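PDB 3QKC: geranyl diphosphate synthase small subunit from Antirrhinum majus, which probably serves as the non-catalytic partner that steers a prenyltransferase large subunit toward making geranyl diphosphate from dimethylallyl and isopentenyl diphosphates. Local coordinates for residues A[75-80]-A[145-150]. Sequence-based numbering, arbitrary orientation.
Sequences HLMHVA and TRVMGS
The carbonyl oxygen of M77 is the polar atom that comes nearest across this contact: M148 SD lies 3.8 Å from M77 O, a van der Waals approach with no hydrogen bond. Here two core helices of the all-helical isoprenyl synthase fold, 68-85 and 134-148, meet near the centre of the chain, with the CA atoms of M77 and M148 6.4 Å apart. The methionines carry the contact: their long, flexible, polarisable chains suit a buried meeting of helices, and both bend at chi2 and chi3 to bring their sulfurs together. The M148 side chain sets out with CG anti to the backbone N (chi1 -166°), and the chain then bends so that the CG-SD bond is aimed at helix 68-85. The SD of M77 settles against the base of M148, 4.0 Å from M148 CB. V147, a compact branched residue, sets CG1 4.1 Å from M77 CG and also packs on T182, L183 and C186 of helix 169-195, so it joins three helices. M148 also packs on P117 of the second subunit. The two sulfurs, M77 SD and M148 SD, stand 3.9 Å apart.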
loop_
_atom_site.group_PDB
_atom_site.type_symbol
_atom_site.label_atom_id
_atom_site.label_comp_id
_atom_site.label_asym_id
_atom_site.label_seq_id
_atom_site.Cartn_x
_atom_site.Cartn_y
_atom_site.Cartn_z
ATOM N N HIS A 75 7.899 -8.760 5.301
ATOM C CA HIS A 75 8.272 -9.713 4.279
ATOM C C HIS A 75 7.580 -9.374 2.975
ATOM O O HIS A 75 8.216 -9.348 1.941
ATOM C CB HIS A 75 7.950 -11.156 4.698
ATOM C CG HIS A 75 8.135 -12.157 3.595
ATOM N ND1 HIS A 75 9.377 -12.556 3.145
ATOM C CD2 HIS A 75 7.235 -12.825 2.837
ATOM C CE1 HIS A 75 9.236 -13.434 2.168
ATOM N NE2 HIS A 75 7.943 -13.616 1.963
ATOM N N LEU A 76 6.288 -9.079 3.036
ATOM C CA LEU A 76 5.498 -8.722 1.847
ATOM C C LEU A 76 5.932 -7.415 1.177
ATOM O O LEU A 76 5.970 -7.338 -0.065
ATOM C CB LEU A 76 3.992 -8.691 2.178
ATOM C CG LEU A 76 3.353 -10.084 2.453
ATOM C CD1 LEU A 76 2.057 -9.932 3.232
ATOM C CD2 LEU A 76 3.098 -10.886 1.168
ATOM N N MET A 77 6.286 -6.391 1.963
ATOM C CA MET A 77 6.776 -5.149 1.341
ATOM C C MET A 77 7.992 -5.498 0.516
ATOM O O MET A 77 8.131 -5.043 -0.619
ATOM C CB MET A 77 7.147 -4.052 2.356
ATOM C CG MET A 77 5.997 -3.478 3.174
ATOM S SD MET A 77 4.573 -2.864 2.248
ATOM C CE MET A 77 3.495 -4.299 2.487
ATOM N N HIS A 78 8.872 -6.297 1.118
ATOM C CA HIS A 78 10.092 -6.767 0.481
ATOM C C HIS A 78 9.809 -7.548 -0.795
ATOM O O HIS A 78 10.501 -7.346 -1.809
ATOM C CB HIS A 78 10.905 -7.612 1.472
ATOM C CG HIS A 78 11.880 -8.571 0.834
ATOM N ND1 HIS A 78 13.102 -8.178 0.333
ATOM C CD2 HIS A 78 11.838 -9.922 0.702
ATOM C CE1 HIS A 78 13.753 -9.234 -0.122
ATOM N NE2 HIS A 78 13.009 -10.307 0.099
ATOM N N VAL A 79 8.827 -8.453 -0.728
ATOM C CA VAL A 79 8.389 -9.225 -1.891
ATOM C C VAL A 79 7.849 -8.300 -2.966
ATOM O O VAL A 79 8.158 -8.479 -4.157
ATOM C CB VAL A 79 7.311 -10.301 -1.533
ATOM C CG1 VAL A 79 6.620 -10.838 -2.806
ATOM C CG2 VAL A 79 7.934 -11.448 -0.765
ATOM N N ALA A 80 7.047 -7.314 -2.570
ATOM C CA ALA A 80 6.534 -6.378 -3.563
ATOM C C ALA A 80 7.671 -5.612 -4.273
ATOM O O ALA A 80 7.695 -5.545 -5.508
ATOM C CB ALA A 80 5.485 -5.444 -2.982
ATOM N N THR A 145 4.146 1.944 6.096
ATOM C CA THR A 145 3.895 2.837 4.962
ATOM C C THR A 145 5.138 3.663 4.637
ATOM O O THR A 145 5.389 4.011 3.472
ATOM C CB THR A 145 2.706 3.788 5.202
ATOM O OG1 THR A 145 2.962 4.603 6.351
ATOM C CG2 THR A 145 1.393 3.019 5.378
ATOM N N ARG A 146 5.919 3.946 5.675
ATOM C CA ARG A 146 7.131 4.747 5.566
ATOM C C ARG A 146 8.229 3.972 4.827
ATOM O O ARG A 146 9.009 4.546 4.074
ATOM C CB ARG A 146 7.601 5.148 6.972
ATOM C CG ARG A 146 8.658 6.242 7.015
ATOM C CD ARG A 146 9.093 6.623 8.453
ATOM N NE ARG A 146 9.911 5.610 9.146
ATOM C CZ ARG A 146 11.179 5.304 8.849
ATOM N NH1 ARG A 146 11.795 5.902 7.831
ATOM N NH2 ARG A 146 11.833 4.379 9.557
ATOM N N VAL A 147 8.272 2.662 5.032
ATOM C CA VAL A 147 9.311 1.832 4.432
ATOM C C VAL A 147 9.113 1.620 2.925
ATOM O O VAL A 147 10.071 1.547 2.156
ATOM C CB VAL A 147 9.464 0.474 5.169
ATOM C CG1 VAL A 147 8.327 -0.482 4.831
ATOM C CG2 VAL A 147 10.797 -0.153 4.826
ATOM N N MET A 148 7.861 1.542 2.509
ATOM C CA MET A 148 7.556 1.190 1.129
ATOM C C MET A 148 7.785 2.394 0.218
ATOM O O MET A 148 8.189 2.228 -0.926
ATOM C CB MET A 148 6.121 0.654 1.040
ATOM C CG MET A 148 5.728 -0.078 -0.250
ATOM S SD MET A 148 6.698 -1.566 -0.693
ATOM C CE MET A 148 7.754 -0.759 -1.957
ATOM N N GLY A 149 7.589 3.604 0.743
ATOM C CA GLY A 149 7.524 4.804 -0.105
ATOM C C GLY A 149 8.726 5.719 -0.244
ATOM O O GLY A 149 9.874 5.265 -0.352
ATOM N N SER A 150 8.432 7.022 -0.255
ATOM C CA SER A 150 9.396 8.103 -0.512
ATOM C C SER A 150 10.492 8.274 0.542
ATOM O O SER A 150 11.499 8.956 0.298
ATOM C CB SER A 150 8.652 9.438 -0.660
ATOM O OG SER A 150 7.376 9.256 -1.264
#